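Local structure of butyryl-CoA dehydrogenase (Marinomonas mediterranea, 6CXT) at residues B[9-20]-B[66-77]; B[256-264]-B[334-342]. The protein is a flavoprotein of the acyl-CoA dehydrogenase family that binds flavin-adenine dinucleotide, with helical N- and C-terminal domains around a beta-sheet middle domain. All coordinates share one frame; numbering follows the deposited sequence.

Contact 1 of 2, residues B[9-20]-B[66-77]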
loop_
_atom_site.group_PDB
_atom_site.type_symbol
_atom_site.label_atom_id
_atom_site.label_comp_id
_atom_site.label_asym_id
_atom_site.label_seq_id
_atom_site.Cartn_x
_atom_site.Cartn_y
_atom_site.Cartn_z
ATOM N N GLN B 9 -37.892 2.157 -2.210
ATOM C CA GLN B 9 -36.550 2.328 -1.644
ATOM C C GLN B 9 -35.851 3.482 -2.336
ATOM O O GLN B 9 -35.259 4.318 -1.657
ATOM C CB GLN B 9 -35.747 1.043 -1.756
ATOM C CG GLN B 9 -36.190 0.021 -0.728
ATOM C CD GLN B 9 -35.612 -1.334 -0.993
ATOM O OE1 GLN B 9 -35.453 -1.732 -2.155
ATOM N NE2 GLN B 9 -35.257 -2.051 0.071
ATOM N N ALA B 10 -35.934 3.552 -3.672
ATOM C CA ALA B 10 -35.404 4.725 -4.431
ATOM C C ALA B 10 -35.970 6.060 -3.983
ATOM O O ALA B 10 -35.242 7.069 -3.883
ATOM C CB ALA B 10 -35.603 4.557 -5.922
ATOM N N GLU B 11 -37.283 6.077 -3.746
ATOM C CA GLU B 11 -37.953 7.271 -3.288
ATOM C C GLU B 11 -37.427 7.739 -1.915
ATOM O O GLU B 11 -37.174 8.940 -1.700
ATOM C CB GLU B 11 -39.491 7.070 -3.269
ATOM C CG GLU B 11 -40.266 8.373 -3.157
ATOM C CD GLU B 11 -39.584 9.512 -3.906
ATOM O OE1 GLU B 11 -39.457 9.392 -5.153
ATOM O OE2 GLU B 11 -39.144 10.498 -3.244
ATOM N N LEU B 12 -37.293 6.791 -1.004
ATOM C CA LEU B 12 -36.761 7.073 0.319
ATOM C C LEU B 12 -35.322 7.585 0.231
ATOM O O LEU B 12 -34.936 8.506 0.948
ATOM C CB LEU B 12 -36.840 5.820 1.181
ATOM C CG LEU B 12 -38.265 5.465 1.635
ATOM C CD1 LEU B 12 -38.364 3.977 1.931
ATOM C CD2 LEU B 12 -38.682 6.308 2.835
ATOM N N PHE B 13 -34.528 6.987 -0.661
ATOM C CA PHE B 13 -33.158 7.433 -0.840
ATOM C C PHE B 13 -33.125 8.858 -1.359
ATOM O O PHE B 13 -32.385 9.714 -0.850
ATOM C CB PHE B 13 -32.439 6.490 -1.790
ATOM C CG PHE B 13 -30.980 6.816 -1.987
ATOM C CD1 PHE B 13 -30.032 6.587 -0.951
ATOM C CD2 PHE B 13 -30.525 7.294 -3.216
ATOM C CE1 PHE B 13 -28.682 6.837 -1.173
ATOM C CE2 PHE B 13 -29.147 7.565 -3.440
ATOM C CZ PHE B 13 -28.236 7.344 -2.423
ATOM N N GLU B 14 -33.950 9.152 -2.354
ATOM C CA GLU B 14 -33.984 10.526 -2.867
ATOM C C GLU B 14 -34.444 11.493 -1.786
ATOM O O GLU B 14 -33.938 12.619 -1.706
ATOM C CB GLU B 14 -34.904 10.648 -4.092
ATOM C CG GLU B 14 -34.337 10.020 -5.372
ATOM C CD GLU B 14 -32.905 10.461 -5.698
ATOM O OE1 GLU B 14 -32.056 9.562 -5.977
ATOM O OE2 GLU B 14 -32.627 11.698 -5.677
ATOM N N HIS B 15 -35.379 11.041 -0.950
ATOM C CA HIS B 15 -35.894 11.870 0.170
ATOM C C HIS B 15 -34.729 12.204 1.144
ATOM O O HIS B 15 -34.502 13.381 1.490
ATOM C CB HIS B 15 -37.106 11.153 0.826
ATOM C CG HIS B 15 -37.763 11.908 1.946
ATOM N ND1 HIS B 15 -38.062 13.258 1.882
ATOM C CD2 HIS B 15 -38.207 11.485 3.161
ATOM C CE1 HIS B 15 -38.635 13.637 3.016
ATOM N NE2 HIS B 15 -38.747 12.579 3.802
ATOM N N ALA B 16 -33.943 11.178 1.504
ATOM C CA ALA B 16 -32.703 11.382 2.295
ATOM C C ALA B 16 -31.714 12.344 1.661
ATOM O O ALA B 16 -31.140 13.197 2.348
ATOM C CB ALA B 16 -32.033 10.054 2.595
ATOM N N LEU B 17 -31.475 12.197 0.354
ATOM C CA LEU B 17 -30.592 13.142 -0.357
ATOM C C LEU B 17 -31.072 14.578 -0.327
ATOM O O LEU B 17 -30.280 15.517 -0.160
ATOM C CB LEU B 17 -30.353 12.723 -1.812
ATOM C CG LEU B 17 -29.500 11.473 -2.049
ATOM C CD1 LEU B 17 -29.469 11.184 -3.548
ATOM C CD2 LEU B 17 -28.094 11.586 -1.481
ATOM N N ARG B 18 -32.377 14.772 -0.490
ATOM C CA ARG B 18 -32.931 16.120 -0.407
ATOM C C ARG B 18 -32.901 16.683 1.022
ATOM O O ARG B 18 -32.682 17.867 1.214
ATOM C CB ARG B 18 -34.375 16.126 -0.936
ATOM C CG ARG B 18 -34.547 15.855 -2.436
ATOM C CD ARG B 18 -36.029 15.587 -2.818
ATOM N NE ARG B 18 -36.996 16.093 -1.813
ATOM C CZ ARG B 18 -37.916 15.364 -1.148
ATOM N NH1 ARG B 18 -38.065 14.056 -1.385
ATOM N NH2 ARG B 18 -38.715 15.959 -0.252
ATOM N N PHE B 19 -33.102 15.837 2.023
ATOM C CA PHE B 19 -33.118 16.296 3.415
ATOM C C PHE B 19 -31.826 16.972 3.879
ATOM O O PHE B 19 -31.910 17.974 4.561
ATOM C CB PHE B 19 -33.552 15.198 4.369
ATOM C CG PHE B 19 -33.587 15.625 5.802
ATOM C CD1 PHE B 19 -34.695 16.330 6.311
ATOM C CD2 PHE B 19 -32.513 15.331 6.656
ATOM C CE1 PHE B 19 -34.712 16.735 7.650
ATOM C CE2 PHE B 19 -32.529 15.747 7.987
ATOM C CZ PHE B 19 -33.631 16.429 8.479
ATOM N N GLY B 20 -30.637 16.459 3.520
ATOM C CA GLY B 20 -29.343 17.159 3.791
ATOM C C GLY B 20 -29.250 18.684 3.772
ATOM O O GLY B 20 -28.690 19.276 4.711
ATOM N N THR B 66 -33.277 -1.281 3.535
ATOM C CA THR B 66 -33.901 0.007 3.344
ATOM C C THR B 66 -33.301 1.018 4.340
ATOM O O THR B 66 -33.076 2.184 3.988
ATOM C CB THR B 66 -35.435 -0.061 3.553
ATOM O OG1 THR B 66 -35.978 -1.010 2.629
ATOM C CG2 THR B 66 -36.040 1.276 3.264
ATOM N N THR B 67 -33.108 0.559 5.572
ATOM C CA THR B 67 -32.607 1.433 6.628
ATOM C C THR B 67 -31.195 1.927 6.227
ATOM O O THR B 67 -30.927 3.130 6.280
ATOM C CB THR B 67 -32.489 0.673 7.963
ATOM O OG1 THR B 67 -33.786 0.360 8.471
ATOM C CG2 THR B 67 -31.714 1.502 9.040
ATOM N N ILE B 68 -30.302 0.998 5.843
ATOM C CA ILE B 68 -28.921 1.428 5.505
ATOM C C ILE B 68 -28.891 2.342 4.263
ATOM O O ILE B 68 -28.052 3.246 4.158
ATOM C CB ILE B 68 -27.876 0.273 5.447
ATOM C CG1 ILE B 68 -28.131 -0.723 4.345
ATOM C CG2 ILE B 68 -27.726 -0.408 6.820
ATOM C CD1 ILE B 68 -27.382 -0.377 3.069
ATOM N N LYS B 69 -29.809 2.097 3.323
ATOM C CA LYS B 69 -29.834 2.919 2.104
ATOM C C LYS B 69 -30.203 4.339 2.452
ATOM O O LYS B 69 -29.654 5.302 1.897
ATOM C CB LYS B 69 -30.800 2.323 1.052
ATOM C CG LYS B 69 -30.828 3.025 -0.305
ATOM C CD LYS B 69 -29.464 3.061 -1.003
ATOM C CE LYS B 69 -29.626 3.469 -2.467
ATOM N NZ LYS B 69 -28.280 3.448 -3.130
ATOM N N ILE B 70 -31.158 4.501 3.374
ATOM C CA ILE B 70 -31.550 5.872 3.767
ATOM C C ILE B 70 -30.377 6.534 4.518
ATOM O O ILE B 70 -30.057 7.707 4.313
ATOM C CB ILE B 70 -32.809 5.833 4.661
ATOM C CG1 ILE B 70 -34.036 5.526 3.785
ATOM C CG2 ILE B 70 -32.987 7.136 5.477
ATOM C CD1 ILE B 70 -35.187 4.973 4.654
ATOM N N ILE B 71 -29.728 5.761 5.384
ATOM C CA ILE B 71 -28.621 6.322 6.170
ATOM C C ILE B 71 -27.485 6.767 5.209
ATOM O O ILE B 71 -26.854 7.809 5.399
ATOM C CB ILE B 71 -28.106 5.279 7.205
ATOM C CG1 ILE B 71 -29.189 5.048 8.284
ATOM C CG2 ILE B 71 -26.803 5.760 7.861
ATOM C CD1 ILE B 71 -28.847 3.924 9.258
ATOM N N GLU B 72 -27.212 5.920 4.207
ATOM C CA GLU B 72 -26.198 6.265 3.196
ATOM C C GLU B 72 -26.553 7.572 2.549
ATOM O O GLU B 72 -25.677 8.442 2.380
ATOM C CB GLU B 72 -26.146 5.181 2.130
ATOM C CG GLU B 72 -25.127 5.468 1.034
ATOM C CD GLU B 72 -25.229 4.467 -0.123
ATOM O OE1 GLU B 72 -25.915 3.422 0.014
ATOM O OE2 GLU B 72 -24.644 4.747 -1.201
ATOM N N GLY B 73 -27.839 7.721 2.158
ATOM C CA GLY B 73 -28.296 8.970 1.548
ATOM C C GLY B 73 -28.045 10.162 2.455
ATOM O O GLY B 73 -27.570 11.237 2.022
ATOM N N LEU B 74 -28.346 9.988 3.733
ATOM C CA LEU B 74 -28.094 11.099 4.693
ATOM C C LEU B 74 -26.595 11.377 4.818
ATOM O O LEU B 74 -26.206 12.530 4.899
ATOM C CB LEU B 74 -28.674 10.796 6.091
ATOM C CG LEU B 74 -30.227 10.728 6.151
ATOM C CD1 LEU B 74 -30.735 10.176 7.483
ATOM C CD2 LEU B 74 -30.783 12.140 5.889
ATOM N N GLY B 75 -25.779 10.317 4.832
ATOM C CA GLY B 75 -24.302 10.484 4.953
ATOM C C GLY B 75 -23.789 11.246 3.752
ATOM O O GLY B 75 -22.806 11.990 3.877
ATOM N N GLN B 76 -24.456 11.065 2.598
ATOM C CA GLN B 76 -24.073 11.822 1.377
ATOM C C GLN B 76 -24.494 13.306 1.429
ATOM O O GLN B 76 -23.700 14.214 1.076
ATOM C CB GLN B 76 -24.593 11.100 0.088
ATOM C CG GLN B 76 -24.053 11.724 -1.190
ATOM C CD GLN B 76 -24.556 10.992 -2.432
ATOM O OE1 GLN B 76 -24.756 9.795 -2.417
ATOM N NE2 GLN B 76 -24.712 11.719 -3.510
ATOM N N SER B 77 -25.695 13.586 1.919
ATOM C CA SER B 77 -26.196 14.951 1.759
ATOM C C SER B 77 -25.952 15.809 3.002
ATOM O O SER B 77 -25.963 17.015 2.881
ATOM C CB SER B 77 -27.675 14.919 1.427
ATOM O OG SER B 77 -28.385 14.346 2.494
#

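Contact 2 of 2, residues B[256-264]-B[334-342]. With FAD (flavin-adenine dinucleotide), chain D.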
loop_
_atom_site.group_PDB
_atom_site.type_symbol
_atom_site.label_atom_id
_atom_site.label_comp_id
_atom_site.label_asym_id
_atom_site.label_seq_id
_atom_site.Cartn_x
_atom_site.Cartn_y
_atom_site.Cartn_z
ATOM N N ARG B 256 -19.751 11.776 -1.554
ATOM C CA ARG B 256 -19.558 13.224 -1.546
ATOM C C ARG B 256 -18.110 13.651 -1.810
ATOM O O ARG B 256 -17.871 14.517 -2.661
ATOM C CB ARG B 256 -20.099 13.894 -0.260
ATOM C CG ARG B 256 -19.854 15.423 -0.277
ATOM C CD ARG B 256 -20.397 16.161 0.987
ATOM N NE ARG B 256 -19.779 15.635 2.213
ATOM C CZ ARG B 256 -20.414 14.939 3.166
ATOM N NH1 ARG B 256 -21.740 14.675 3.098
ATOM N NH2 ARG B 256 -19.723 14.551 4.241
ATOM N N ASP B 257 -17.150 13.074 -1.085
ATOM C CA ASP B 257 -15.737 13.272 -1.379
ATOM C C ASP B 257 -15.422 13.061 -2.873
ATOM O O ASP B 257 -14.735 13.877 -3.497
ATOM C CB ASP B 257 -14.849 12.257 -0.603
ATOM C CG ASP B 257 -14.682 12.608 0.899
ATOM O OD1 ASP B 257 -15.063 13.748 1.328
ATOM O OD2 ASP B 257 -14.108 11.732 1.640
ATOM N N LEU B 258 -15.892 11.957 -3.408
ATOM C CA LEU B 258 -15.607 11.597 -4.806
ATOM C C LEU B 258 -16.200 12.635 -5.779
ATOM O O LEU B 258 -15.509 13.101 -6.676
ATOM C CB LEU B 258 -16.144 10.214 -5.105
ATOM C CG LEU B 258 -15.999 9.712 -6.551
ATOM C CD1 LEU B 258 -14.511 9.685 -6.947
ATOM C CD2 LEU B 258 -16.587 8.295 -6.668
ATOM N N ASN B 259 -17.465 12.960 -5.581
ATOM C CA ASN B 259 -18.154 14.015 -6.376
ATOM C C ASN B 259 -17.427 15.319 -6.331
ATOM O O ASN B 259 -17.215 15.959 -7.386
ATOM C CB ASN B 259 -19.590 14.217 -5.884
ATOM C CG ASN B 259 -20.475 13.071 -6.225
ATOM O OD1 ASN B 259 -20.116 12.191 -6.990
ATOM N ND2 ASN B 259 -21.625 13.023 -5.591
ATOM N N GLN B 260 -17.015 15.739 -5.132
ATOM C CA GLN B 260 -16.194 16.953 -4.988
ATOM C C GLN B 260 -14.843 16.862 -5.729
ATOM O O GLN B 260 -14.444 17.808 -6.409
ATOM C CB GLN B 260 -15.934 17.338 -3.507
ATOM C CG GLN B 260 -17.209 17.816 -2.829
ATOM C CD GLN B 260 -17.084 17.918 -1.315
ATOM O OE1 GLN B 260 -16.116 17.445 -0.706
ATOM N NE2 GLN B 260 -18.104 18.479 -0.702
ATOM N N CYS B 261 -14.115 15.754 -5.596
ATOM C CA CYS B 261 -12.845 15.618 -6.330
ATOM C C CYS B 261 -13.046 15.648 -7.881
ATOM O O CYS B 261 -12.182 16.171 -8.557
ATOM C CB CYS B 261 -12.133 14.288 -5.960
ATOM S SG CYS B 261 -11.484 14.514 -4.274
ATOM N N ILE B 262 -14.115 15.055 -8.380
ATOM C CA ILE B 262 -14.326 14.973 -9.851
ATOM C C ILE B 262 -14.590 16.400 -10.345
ATOM O O ILE B 262 -13.926 16.885 -11.270
ATOM C CB ILE B 262 -15.471 14.018 -10.200
ATOM C CG1 ILE B 262 -15.047 12.541 -9.881
ATOM C CG2 ILE B 262 -15.870 14.162 -11.677
ATOM C CD1 ILE B 262 -16.235 11.593 -9.941
ATOM N N GLU B 263 -15.486 17.082 -9.635
ATOM C CA GLU B 263 -15.814 18.497 -9.973
ATOM C C GLU B 263 -14.590 19.374 -9.940
ATOM O O GLU B 263 -14.293 20.132 -10.902
ATOM C CB GLU B 263 -16.969 19.009 -9.082
ATOM C CG GLU B 263 -17.324 20.509 -9.214
ATOM C CD GLU B 263 -17.848 20.922 -10.602
ATOM O OE1 GLU B 263 -17.857 22.151 -10.890
ATOM O OE2 GLU B 263 -18.254 20.048 -11.417
ATOM N N TYR B 264 -13.805 19.241 -8.873
ATOM C CA TYR B 264 -12.635 20.061 -8.739
ATOM C C TYR B 264 -11.588 19.735 -9.802
ATOM O O TYR B 264 -10.972 20.630 -10.366
ATOM C CB TYR B 264 -12.026 19.873 -7.325
ATOM C CG TYR B 264 -11.000 20.925 -7.021
ATOM C CD1 TYR B 264 -11.404 22.298 -6.807
ATOM C CD2 TYR B 264 -9.664 20.626 -7.034
ATOM C CE1 TYR B 264 -10.460 23.277 -6.576
ATOM C CE2 TYR B 264 -8.691 21.622 -6.786
ATOM C CZ TYR B 264 -9.135 22.947 -6.563
ATOM O OH TYR B 264 -8.244 23.943 -6.284
ATOM N N SER B 334 -8.773 13.276 -1.040
ATOM C CA SER B 334 -9.503 14.534 -1.253
ATOM C C SER B 334 -8.608 15.742 -0.970
ATOM O O SER B 334 -8.619 16.735 -1.715
ATOM C CB SER B 334 -10.753 14.586 -0.382
ATOM O OG SER B 334 -11.664 13.618 -0.847
ATOM N N ILE B 335 -7.830 15.687 0.123
ATOM C CA ILE B 335 -6.890 16.770 0.377
ATOM C C ILE B 335 -5.848 16.838 -0.736
ATOM O O ILE B 335 -5.574 17.941 -1.264
ATOM C CB ILE B 335 -6.247 16.647 1.795
ATOM C CG1 ILE B 335 -7.332 16.933 2.854
ATOM C CG2 ILE B 335 -5.073 17.581 1.966
ATOM C CD1 ILE B 335 -6.858 16.551 4.296
ATOM N N ARG B 336 -5.261 15.730 -1.091
ATOM C CA ARG B 336 -4.292 15.730 -2.141
ATOM C C ARG B 336 -4.808 16.367 -3.457
ATOM O O ARG B 336 -4.139 17.127 -4.047
ATOM C CB ARG B 336 -3.798 14.319 -2.399
ATOM C CG ARG B 336 -3.017 13.654 -1.290
ATOM C CD ARG B 336 -2.506 12.347 -1.812
ATOM N NE ARG B 336 -1.924 11.423 -0.869
ATOM C CZ ARG B 336 -0.681 11.455 -0.444
ATOM N NH1 ARG B 336 0.107 12.434 -0.768
ATOM N NH2 ARG B 336 -0.253 10.521 0.354
ATOM N N VAL B 337 -6.012 16.020 -3.833
ATOM C CA VAL B 337 -6.624 16.443 -5.097
ATOM C C VAL B 337 -6.848 17.965 -5.004
ATOM O O VAL B 337 -6.614 18.687 -5.989
ATOM C CB VAL B 337 -7.985 15.733 -5.379
ATOM C CG1 VAL B 337 -8.810 16.446 -6.491
ATOM C CG2 VAL B 337 -7.779 14.264 -5.714
ATOM N N HIS B 338 -7.280 18.450 -3.841
ATOM C CA HIS B 338 -7.655 19.857 -3.700
ATOM C C HIS B 338 -6.441 20.760 -3.428
ATOM O O HIS B 338 -6.587 21.984 -3.462
ATOM C CB HIS B 338 -8.685 20.009 -2.570
ATOM C CG HIS B 338 -10.060 19.633 -2.985
ATOM N ND1 HIS B 338 -10.490 18.319 -3.043
ATOM C CD2 HIS B 338 -11.094 20.389 -3.428
ATOM C CE1 HIS B 338 -11.748 18.292 -3.451
ATOM N NE2 HIS B 338 -12.137 19.535 -3.690
ATOM N N GLY B 339 -5.281 20.179 -3.088
ATOM C CA GLY B 339 -4.038 20.960 -2.796
ATOM C C GLY B 339 -4.189 21.818 -1.536
ATOM O O GLY B 339 -4.910 21.426 -0.594
ATOM N N ALA B 340 -3.614 23.040 -1.519
ATOM C CA ALA B 340 -3.719 23.939 -0.318
ATOM C C ALA B 340 -5.118 24.233 0.035
ATOM O O ALA B 340 -5.508 24.283 1.262
ATOM C CB ALA B 340 -2.925 25.252 -0.517
ATOM N N LEU B 341 -5.962 24.365 -0.990
ATOM C CA LEU B 341 -7.366 24.631 -0.705
ATOM C C LEU B 341 -8.015 23.519 0.171
ATOM O O LEU B 341 -8.915 23.791 1.024
ATOM C CB LEU B 341 -8.149 24.882 -2.012
ATOM C CG LEU B 341 -9.651 25.120 -1.860
ATOM C CD1 LEU B 341 -9.911 26.443 -1.126
ATOM C CD2 LEU B 341 -10.341 25.137 -3.222
ATOM N N GLY B 342 -7.622 22.284 -0.064
ATOM C CA GLY B 342 -8.138 21.151 0.802
ATOM C C GLY B 342 -7.591 21.222 2.235
ATOM O O GLY B 342 -8.220 20.725 3.155
HETATM P PA FAD D . -2.749 22.511 -7.464
HETATM O O1A FAD D . -1.408 22.888 -8.065
HETATM O O2A FAD D . -4.087 23.075 -7.910
HETATM O O5B FAD D . -2.819 20.885 -7.430
HETATM C C5B FAD D . -4.035 20.169 -7.113
HETATM C C4B FAD D . -3.714 18.687 -7.397
HETATM O O4B FAD D . -3.312 18.530 -8.782
HETATM C C3B FAD D . -2.557 18.201 -6.531
HETATM O O3B FAD D . -2.862 16.823 -6.277
HETATM C C2B FAD D . -1.360 18.254 -7.505
HETATM O O2B FAD D . -0.260 17.384 -7.135
HETATM C C1B FAD D . -2.040 17.910 -8.865
HETATM N N9A FAD D . -1.185 18.410 -9.962
HETATM C C8A FAD D . -0.984 19.703 -10.332
HETATM N N7A FAD D . -0.033 19.763 -11.330
HETATM C C5A FAD D . 0.390 18.492 -11.582
HETATM C C6A FAD D . 1.347 17.816 -12.496
HETATM N N6A FAD D . 2.135 18.526 -13.379
HETATM N N1A FAD D . 1.449 16.455 -12.403
HETATM C C2A FAD D . 0.712 15.697 -11.521
HETATM N N3A FAD D . -0.189 16.263 -10.687
HETATM C C4A FAD D . -0.384 17.611 -10.664
HETATM N N1 FAD D . 3.099 28.947 -1.280
HETATM C C2 FAD D . 3.957 30.028 -1.225
HETATM O O2 FAD D . 4.144 30.642 -2.311
HETATM N N3 FAD D . 4.573 30.450 -0.084
HETATM C C4 FAD D . 4.326 29.852 1.099
HETATM O O4 FAD D . 4.886 30.255 2.119
HETATM C C4X FAD D . 3.391 28.674 1.128
HETATM N N5 FAD D . 3.057 28.027 2.267
HETATM C C5X FAD D . 2.157 27.005 2.301
HETATM C C6 FAD D . 1.872 26.401 3.555
HETATM C C7 FAD D . 0.928 25.354 3.615
HETATM C C7M FAD D . 0.603 24.745 4.955
HETATM C C8 FAD D . 0.253 24.887 2.392
HETATM C C8M FAD D . -0.732 23.768 2.448
HETATM C C9 FAD D . 0.556 25.460 1.138
HETATM C C9A FAD D . 1.501 26.510 1.069
HETATM N N10 FAD D . 1.826 27.155 -0.166
HETATM C C10 FAD D . 2.767 28.243 -0.150
HETATM C "C1'" FAD D . 1.202 26.761 -1.421
HETATM C "C2'" FAD D . 1.801 25.411 -1.881
HETATM O "O2'" FAD D . 3.158 25.509 -2.347
HETATM C "C3'" FAD D . 0.852 24.792 -2.894
HETATM O "O3'" FAD D . -0.355 24.467 -2.175
HETATM C "C4'" FAD D . 1.366 23.623 -3.752
HETATM O "O4'" FAD D . 2.408 24.087 -4.669
HETATM C "C5'" FAD D . 0.233 23.002 -4.582
HETATM O "O5'" FAD D . -0.436 24.060 -5.280
HETATM P P FAD D . -2.005 24.144 -5.216
HETATM O O1P FAD D . -2.492 25.309 -6.083
HETATM O O2P FAD D . -2.536 24.155 -3.795
HETATM O O3P FAD D . -2.593 22.810 -5.887
HETATM O O HOH W 1 -5.883 23.287 -5.872
#

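Contact 1 of 2, residues B[9-20]-B[66-77]
Phe13 lays one face of its ring on the side chain of Lys69. The pair sits in the helical N-terminal domain of the acyl-CoA dehydrogenase fold, where helices 7-19 and 64-77 run side by side. The axes of the short segments 9-19 and 66-77 approach to 7.5 Å and cross at -25°. Phe13 is a knob in a hole formed by Lys69, Glu72, Gly73 and Gln76. Its CG is anti to the backbone N (chi1 -177°), which swings the ring across to helix 64-77. The Lys69 chain bends at its second torsion and passes over the ring. Lys69 CE lies 3.6 Å from the Phe13 ring centroid as a CH-pi contact, and Lys69 NZ follows as a cation-pi partner. Leu17 CG lies over the rim of the opposite face. Lys69 NZ is also hydrogen-bonded to Tyr300 OH, which ties this end to helix 279-306.

The helices come close where Ala16 faces Gly73, with their CA atoms 5.1 Å apart. Glycine brings only backbone here, and Phe13 CE1 reaches Gly73 CA at 3.5 Å. Ala16 CB lies 3.5 Å from Ile70 O, and Leu74 CG packs beside the same methyl. Toward the N-terminal ends Leu12 CB meets Ile70 CG1. Toward the C-terminal ends Leu17 CD2 lies against the amide of Gln76. Phe44 of helix 35-44 packs on Ala16, Ile70 and Leu74.

Polar contacts lie toward both ends. Ser77 OG is 3.0 Å from Ala16 O, near the end of helix 7-19. Thr66 OG1 also bonds Asp63, and it receives Gln9 NE2 at 2.9 Å in a nearly straight bond (171°) within the amide plane of Gln9.

Contact 2 of 2, residues B[256-264]-B[334-342]
Tyr264 and His338 form an offset stack at the centre of this contact, with ring centroids 4.5 Å apart and planes at 22°. It joins helices 248-267 and 313-338 of the helical C-terminal domain of the acyl-CoA dehydrogenase fold. The short helical segments 256-264 and 334-338 run nearly parallel, 14° apart. His338 CD2 lies over the face of the tyrosine, 3.6 Å from Tyr264 CG. With its CG anti to the backbone N (chi1 -167°), Tyr264 extends over the end of helix 313-338. Its edge meets Val337 O, and Leu341 CD2 touches Tyr264 CE1. Cys261 SG approaches the edge of the imidazole and packs against Val337 CB at 3.9 Å. The same sulfur lies 3.6 Å from Ser334 CA.

The next shell fixes the imidazole. His338 ND1 donates to Ser334 O at 2.8 Å, with that oxygen close to the ring plane. This bond holds the rotation of the ring. The backbone N of His338 makes the usual helix bond to the same oxygen, from the opposite face of its carbonyl plane. Asp257 bonds Ser330 OG and Ser352 OG.

Outward lies the flavin-adenine dinucleotide. Gly339, with positive phi, is the first residue past helix 313-338 and lies beside the pyrophosphate. Ala340 N donates to FAD O2P at 2.8 Å, and FAD O3B donates to Arg336 O. The second subunit also lines this site, with its Ser126, Ser132 and Thr158 among the residues bonded to the cofactor. One water near the plane of the Tyr264 ring lies within hydrogen-bonding distance of His338 O and of FAD O2A, 2.7 Å from the latter.

How the contacts relate
From the N terminus, contact 1 comes first. It closes a loop of 45 residues, which includes helix 35-44, by bringing 66-77 back onto 9-20. The chain then passes through the beta-sheet middle domain. Contact 2 follows in the C-terminal domain and closes a mostly helical loop of 69 residues between 256-264 and 334-342. The contacts are in series, so neither nests in nor crosses the other. The centres of contacts 1 and 2 lie about 23 Å apart, but their ends touch. Arg256 NH1 of contact 2 probably donates a hydrogen bond to Gln76 O of contact 1, at 2.9 Å. Helix 248-267 thus links the N-terminal helices to the cofactor-binding end of helix 313-338.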